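Local coordinates for putative S-adenosylmethionine-dependent methyltransferase (Bacteroides thetaiotaomicron, PDB 1WYZ) that probably transfers methyl groups from S-adenosylmethionine, as a member of the RsmI-like branch of methyltransferases, at the interface of chains A and B. Residues are numbered along the deposited sequence; one frame, centred on the assembly and turned at random. Chains: chain A/B, putative S-adenosylmethionine-dependent methyltransferase.

Contact 1: the interface of chains A and B. Residues chain A 119-120, 122, 125-126, 129; chain B 118-122, 125.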
loop_
_atom_site.group_PDB
_atom_site.type_symbol
_atom_site.label_atom_id
_atom_site.label_comp_id
_atom_site.label_asym_id
_atom_site.label_seq_id
_atom_site.Cartn_x
_atom_site.Cartn_y
_atom_site.Cartn_z
ATOM N N VAL A 119 4.137 -8.969 2.796
ATOM C CA VAL A 119 2.774 -8.468 2.678
ATOM C C VAL A 119 2.069 -8.261 4.017
ATOM O O VAL A 119 2.163 -9.075 4.929
ATOM C CB VAL A 119 1.922 -9.394 1.795
ATOM C CG1 VAL A 119 0.519 -8.838 1.665
ATOM C CG2 VAL A 119 2.553 -9.525 0.422
ATOM N N GLY A 120 1.355 -7.152 4.123
ATOM C CA GLY A 120 0.656 -6.870 5.353
ATOM C C GLY A 120 -0.489 -5.917 5.115
ATOM O O GLY A 120 -0.615 -5.352 4.026
ATOM N N SER A 122 -2.404 -2.606 4.835
ATOM C CA SER A 122 -2.036 -1.204 4.668
ATOM C C SER A 122 -3.346 -0.449 4.566
ATOM O O SER A 122 -4.106 -0.636 3.606
ATOM C CB SER A 122 -1.232 -0.969 3.384
ATOM O OG SER A 122 -1.147 0.424 3.088
ATOM N N ILE A 125 -3.560 1.346 1.002
ATOM C CA ILE A 125 -4.057 0.690 -0.221
ATOM C C ILE A 125 -5.440 0.060 -0.042
ATOM O O ILE A 125 -6.229 0.026 -0.983
ATOM C CB ILE A 125 -3.103 -0.415 -0.769
ATOM C CG1 ILE A 125 -3.261 -1.691 0.048
ATOM C CG2 ILE A 125 -1.651 0.067 -0.740
ATOM C CD1 ILE A 125 -2.727 -2.951 -0.618
ATOM N N LEU A 126 -5.728 -0.451 1.154
ATOM C CA LEU A 126 -7.034 -1.040 1.422
ATOM C C LEU A 126 -8.101 0.041 1.228
ATOM O O LEU A 126 -9.172 -0.221 0.660
ATOM C CB LEU A 126 -7.087 -1.601 2.849
ATOM C CG LEU A 126 -6.347 -2.938 3.020
ATOM C CD1 LEU A 126 -6.176 -3.287 4.501
ATOM C CD2 LEU A 126 -7.114 -4.045 2.279
HETATM N N MSE A 129 -8.709 0.961 -2.357
HETATM C CA MSE A 129 -9.501 -0.123 -2.908
HETATM C C MSE A 129 -10.990 -0.009 -2.638
HETATM O O MSE A 129 -11.807 -0.114 -3.559
HETATM C CB MSE A 129 -8.986 -1.466 -2.378
HETATM C CG MSE A 129 -7.628 -1.909 -2.928
HETATM SE SE MSE A 129 -6.886 -3.432 -1.964
HETATM C CE MSE A 129 -8.380 -4.660 -2.178
ATOM N N LEU B 118 -10.072 -7.020 1.250
ATOM C CA LEU B 118 -9.239 -8.021 1.913
ATOM C C LEU B 118 -7.755 -7.756 1.633
ATOM O O LEU B 118 -7.382 -7.285 0.559
ATOM C CB LEU B 118 -9.631 -9.441 1.475
ATOM C CG LEU B 118 -11.005 -9.957 1.962
ATOM C CD1 LEU B 118 -10.974 -11.487 2.083
ATOM C CD2 LEU B 118 -11.362 -9.355 3.337
ATOM N N VAL B 119 -6.906 -8.050 2.607
ATOM C CA VAL B 119 -5.469 -7.810 2.479
ATOM C C VAL B 119 -4.802 -8.590 1.371
ATOM O O VAL B 119 -5.166 -9.724 1.098
ATOM C CB VAL B 119 -4.741 -8.162 3.763
ATOM C CG1 VAL B 119 -3.261 -8.056 3.557
ATOM C CG2 VAL B 119 -5.211 -7.244 4.870
ATOM N N GLY B 120 -3.806 -7.986 0.735
ATOM C CA GLY B 120 -3.109 -8.686 -0.325
ATOM C C GLY B 120 -1.810 -8.009 -0.688
ATOM O O GLY B 120 -1.454 -6.996 -0.089
ATOM N N PRO B 121 -1.066 -8.543 -1.664
ATOM C CA PRO B 121 0.196 -7.876 -2.014
ATOM C C PRO B 121 -0.047 -6.599 -2.827
ATOM O O PRO B 121 -0.956 -6.551 -3.651
ATOM C CB PRO B 121 0.956 -8.953 -2.786
ATOM C CG PRO B 121 -0.172 -9.737 -3.460
ATOM C CD PRO B 121 -1.220 -9.832 -2.366
ATOM N N SER B 122 0.754 -5.571 -2.553
ATOM C CA SER B 122 0.688 -4.262 -3.217
ATOM C C SER B 122 2.108 -3.833 -3.579
ATOM O O SER B 122 2.964 -3.681 -2.695
ATOM C CB SER B 122 0.079 -3.219 -2.268
ATOM O OG SER B 122 0.368 -1.897 -2.699
ATOM N N ILE B 125 3.175 -0.131 -1.928
ATOM C CA ILE B 125 3.668 0.008 -0.555
ATOM C C ILE B 125 4.859 -0.894 -0.265
ATOM O O ILE B 125 5.687 -0.579 0.596
ATOM C CB ILE B 125 2.576 -0.247 0.548
ATOM C CG1 ILE B 125 2.153 -1.708 0.561
ATOM C CG2 ILE B 125 1.379 0.668 0.326
ATOM C CD1 ILE B 125 1.402 -2.151 1.813
HETATM O O HOH W 1 -0.882 -4.660 1.193
#
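Two isoleucines meet through their CG2 branch methyls across the two-fold axis relating the chains: CG2 of A:Ile125 touches CG2 of B:Ile125 at 3.3 Å, the side chains crossing at about a right angle. Each delta-methyl reaches past this pair to the serine of the other chain, with A:Ile125 CD1 lying 3.3 Å from B:Ser122 CB and B:Ile125 CD1 equally near A:Ser122 CB. Both isoleucines hold CG1 in the crowded position between backbone N and carbonyl carbon (chi1 78° in A and 68° in B), which leaves CG2 anti to the carbonyl carbon. Beside them, A:Val119 presents both branches to the opposite loop: CG1, anti to the backbone N, packs on the B:Gly120 carbonyl, while CG2 lies 3.6 Å from B:Pro121 CB. A:Leu126 adds its CD2 methyl, 3.7 Å from the B:Leu118 carbonyl O. No direct polar bond crosses here. Instead a water joins the two glycine carbonyls, 2.9 Å from A:Gly120 O and 2.7 Å from B:Gly120 O. One shell out, the serine hydroxyl, anti to its own backbone N (chi1 167° in A), caps helix 123-131 by accepting a weak but nearly straight bond from the Ile125 amide in each chain. This probably helps to fix the start of the helix and so the direction of its isoleucine. The patch joins the Gly-Pro-Ser loops and following helices of the two subunits, probably stabilising a dimer.

Contact 2: the interface of chains A and B. Residues chain A 18-25, 119; chain B 18-24, 119.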
loop_
_atom_site.group_PDB
_atom_site.type_symbol
_atom_site.label_atom_id
_atom_site.label_comp_id
_atom_site.label_asym_id
_atom_site.label_seq_id
_atom_site.Cartn_x
_atom_site.Cartn_y
_atom_site.Cartn_z
ATOM N N GLU A 18 -4.083 -14.147 11.400
ATOM C CA GLU A 18 -4.309 -14.852 10.145
ATOM C C GLU A 18 -5.311 -14.177 9.201
ATOM O O GLU A 18 -5.457 -14.585 8.044
ATOM C CB GLU A 18 -4.769 -16.290 10.423
ATOM C CG GLU A 18 -5.933 -16.406 11.398
ATOM C CD GLU A 18 -5.486 -16.451 12.855
ATOM O OE1 GLU A 18 -4.879 -15.474 13.348
ATOM O OE2 GLU A 18 -5.751 -17.481 13.512
ATOM N N GLN A 19 -6.005 -13.158 9.687
ATOM C CA GLN A 19 -6.975 -12.456 8.854
ATOM C C GLN A 19 -6.274 -11.406 7.989
ATOM O O GLN A 19 -6.775 -11.010 6.933
ATOM C CB GLN A 19 -8.019 -11.770 9.737
ATOM C CG GLN A 19 -9.217 -11.167 9.003
ATOM C CD GLN A 19 -9.814 -9.969 9.748
ATOM O OE1 GLN A 19 -10.098 -10.039 10.947
ATOM N NE2 GLN A 19 -10.003 -8.864 9.034
ATOM N N VAL A 20 -5.098 -10.969 8.429
ATOM C CA VAL A 20 -4.389 -9.931 7.699
ATOM C C VAL A 20 -2.911 -10.172 7.379
ATOM O O VAL A 20 -2.275 -9.325 6.752
ATOM C CB VAL A 20 -4.538 -8.599 8.447
ATOM C CG1 VAL A 20 -6.027 -8.222 8.536
ATOM C CG2 VAL A 20 -3.930 -8.717 9.845
ATOM N N LEU A 21 -2.370 -11.325 7.774
ATOM C CA LEU A 21 -0.961 -11.631 7.509
ATOM C C LEU A 21 -0.751 -12.960 6.788
ATOM O O LEU A 21 -1.394 -13.948 7.103
ATOM C CB LEU A 21 -0.176 -11.655 8.818
ATOM C CG LEU A 21 -0.213 -10.352 9.617
ATOM C CD1 LEU A 21 0.302 -10.599 11.015
ATOM C CD2 LEU A 21 0.611 -9.279 8.909
ATOM N N PRO A 22 0.130 -12.987 5.777
ATOM C CA PRO A 22 0.338 -14.267 5.098
ATOM C C PRO A 22 1.079 -15.212 6.062
ATOM O O PRO A 22 1.963 -14.776 6.816
ATOM C CB PRO A 22 1.191 -13.879 3.889
ATOM C CG PRO A 22 0.733 -12.497 3.586
ATOM C CD PRO A 22 0.667 -11.878 4.970
ATOM N N SER A 23 0.718 -16.492 6.052
ATOM C CA SER A 23 1.362 -17.452 6.942
ATOM C C SER A 23 2.855 -17.604 6.638
ATOM O O SER A 23 3.621 -18.079 7.473
ATOM C CB SER A 23 0.658 -18.810 6.859
ATOM O OG SER A 23 0.694 -19.344 5.548
ATOM N N TYR A 24 3.263 -17.189 5.443
ATOM C CA TYR A 24 4.664 -17.249 5.028
ATOM C C TYR A 24 5.485 -16.404 5.996
ATOM O O TYR A 24 6.622 -16.749 6.356
ATOM C CB TYR A 24 4.806 -16.689 3.602
ATOM C CG TYR A 24 6.221 -16.618 3.058
ATOM C CD1 TYR A 24 6.984 -17.773 2.872
ATOM C CD2 TYR A 24 6.795 -15.391 2.709
ATOM C CE1 TYR A 24 8.284 -17.705 2.344
ATOM C CE2 TYR A 24 8.098 -15.314 2.181
ATOM C CZ TYR A 24 8.835 -16.473 2.002
ATOM O OH TYR A 24 10.113 -16.409 1.474
ATOM N N ASN A 25 4.899 -15.285 6.409
ATOM C CA ASN A 25 5.559 -14.369 7.325
ATOM C C ASN A 25 5.939 -15.047 8.633
ATOM O O ASN A 25 6.932 -14.678 9.253
ATOM C CB ASN A 25 4.652 -13.171 7.602
ATOM C CG ASN A 25 4.319 -12.399 6.345
ATOM O OD1 ASN A 25 4.345 -12.949 5.244
ATOM N ND2 ASN A 25 3.983 -11.126 6.501
ATOM N N VAL A 119 4.137 -8.969 2.796
ATOM C CA VAL A 119 2.774 -8.468 2.678
ATOM C C VAL A 119 2.069 -8.261 4.017
ATOM O O VAL A 119 2.163 -9.075 4.929
ATOM C CB VAL A 119 1.922 -9.394 1.795
ATOM C CG1 VAL A 119 0.519 -8.838 1.665
ATOM C CG2 VAL A 119 2.553 -9.525 0.422
ATOM N N GLU B 18 0.102 -18.825 -0.292
ATOM C CA GLU B 18 0.320 -18.665 1.140
ATOM C C GLU B 18 1.450 -17.687 1.406
ATOM O O GLU B 18 1.791 -17.418 2.556
ATOM C CB GLU B 18 0.633 -20.015 1.805
ATOM C CG GLU B 18 1.716 -20.812 1.114
ATOM C CD GLU B 18 1.163 -21.731 0.047
ATOM O OE1 GLU B 18 0.115 -21.392 -0.543
ATOM O OE2 GLU B 18 1.785 -22.788 -0.205
ATOM N N GLN B 19 2.020 -17.141 0.339
ATOM C CA GLN B 19 3.116 -16.197 0.484
ATOM C C GLN B 19 2.686 -14.733 0.522
ATOM O O GLN B 19 3.329 -13.910 1.179
ATOM C CB GLN B 19 4.118 -16.371 -0.647
ATOM C CG GLN B 19 5.376 -15.541 -0.450
ATOM C CD GLN B 19 6.207 -15.432 -1.710
ATOM O OE1 GLN B 19 6.447 -16.430 -2.403
ATOM N NE2 GLN B 19 6.660 -14.218 -2.015
ATOM N N VAL B 20 1.609 -14.409 -0.183
ATOM C CA VAL B 20 1.137 -13.035 -0.236
ATOM C C VAL B 20 -0.341 -12.857 0.090
ATOM O O VAL B 20 -0.817 -11.731 0.185
ATOM C CB VAL B 20 1.411 -12.433 -1.619
ATOM C CG1 VAL B 20 2.902 -12.434 -1.873
ATOM C CG2 VAL B 20 0.673 -13.232 -2.697
ATOM N N LEU B 21 -1.062 -13.961 0.253
ATOM C CA LEU B 21 -2.487 -13.902 0.575
ATOM C C LEU B 21 -2.757 -14.622 1.875
ATOM O O LEU B 21 -2.522 -15.830 1.986
ATOM C CB LEU B 21 -3.312 -14.542 -0.535
ATOM C CG LEU B 21 -3.237 -13.734 -1.825
ATOM C CD1 LEU B 21 -3.685 -14.558 -3.024
ATOM C CD2 LEU B 21 -4.085 -12.497 -1.644
ATOM N N PRO B 22 -3.221 -13.890 2.896
ATOM C CA PRO B 22 -3.501 -14.553 4.174
ATOM C C PRO B 22 -4.663 -15.551 4.060
ATOM O O PRO B 22 -5.646 -15.304 3.363
ATOM C CB PRO B 22 -3.791 -13.380 5.118
ATOM C CG PRO B 22 -4.283 -12.286 4.199
ATOM C CD PRO B 22 -3.351 -12.426 3.014
ATOM N N SER B 23 -4.529 -16.676 4.748
ATOM C CA SER B 23 -5.529 -17.736 4.735
ATOM C C SER B 23 -6.985 -17.256 4.818
ATOM O O SER B 23 -7.885 -17.848 4.209
ATOM C CB SER B 23 -5.240 -18.702 5.874
ATOM O OG SER B 23 -5.306 -18.031 7.126
ATOM N N TYR B 24 -7.220 -16.180 5.560
ATOM C CA TYR B 24 -8.570 -15.645 5.702
ATOM C C TYR B 24 -9.291 -15.464 4.359
ATOM O O TYR B 24 -10.493 -15.690 4.250
ATOM C CB TYR B 24 -8.507 -14.305 6.421
ATOM C CG TYR B 24 -9.854 -13.705 6.667
ATOM C CD1 TYR B 24 -10.726 -14.277 7.573
ATOM C CD2 TYR B 24 -10.246 -12.544 6.019
ATOM C CE1 TYR B 24 -11.964 -13.702 7.850
ATOM C CE2 TYR B 24 -11.490 -11.950 6.283
ATOM C CZ TYR B 24 -12.341 -12.538 7.207
ATOM O OH TYR B 24 -13.545 -11.955 7.524
ATOM N N VAL B 119 -6.906 -8.050 2.607
ATOM C CA VAL B 119 -5.469 -7.810 2.479
ATOM C C VAL B 119 -4.802 -8.590 1.371
ATOM O O VAL B 119 -5.166 -9.724 1.098
ATOM C CB VAL B 119 -4.741 -8.162 3.763
ATOM C CG1 VAL B 119 -3.261 -8.056 3.557
ATOM C CG2 VAL B 119 -5.211 -7.244 4.870
HETATM O O HOH W 2 4.751 -11.693 2.838
HETATM O O HOH W 3 -3.029 -16.271 7.173
#
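Short helix 17-20, the loop 21-23 and the start of helix 24-29 of one chain run against the same segment of the other, with Val119 of the loop after strand 115-117 at the border. The protein belongs to the RsmI-like methyltransferases, and the two copies pair about a two-fold axis, which may be that of a biological dimer, with the two Pro22 residues flanking it (A:Pro22 CA to B:Pro22 CA, 4.0 Å). At each end a glutamine lies alongside a tyrosine, both pointing the same way. A:Gln19 CG sits over the centre of the B:Tyr24 ring, 3.4 Å from the centroid, whereas B:Gln19 CG is displaced toward the rim of the A:Tyr24 ring. The amide planes are tilted from the rings by 44° and 39° respectively; the aliphatic part of the chain makes the contact. In both glutamines CG is anti to the backbone N (chi1 -171° in A:Gln19), which lays the chain along the ring. Backbone bonds hold these ends together: A:Tyr24 N donates to B:Glu18 O over 3.2 Å, nearly along the C=O axis, and the twin from B:Tyr24 N to the carbonyl of the poorly ordered A:Glu18 is weak. B:Pro22 CB leans on A:Leu21 O, while A:Pro22 CB approaches B:Gln19 O at 3.5 Å. B:Val20 CG1 and A:Val119 CG2 lie 3.7 Å apart, their side chains crossing obliquely. Waters add further polar links: one joins A:Glu18 O and A:Leu21 O to B:Ser23 N and OG, another A:Val119 N and A:Asn25 OD1 to B:Gln19 O. The amide N of the same asparagine, A:Asn25 ND2, donates to A:Val119 O at 3.2 Å.

Contacts 1 and 2 are neighbouring patches of one two-fold interface, their C-alpha centres about 10 Å apart. A:Val119 and B:Val119 belong to both: in each chain the valine faces the glycine loop of the partner in contact 1, and in B also its helix 123-131, and the end of the partner's helix 17-20 in contact 2. Contact 1 has no direct polar bond across it, whereas contact 2 adds backbone hydrogen bonds and more water links and hides about twice the surface. The two patches probably form one continuous surface, with the valine loop between segment 17-25 and helix 123-131, consistent with a dimer.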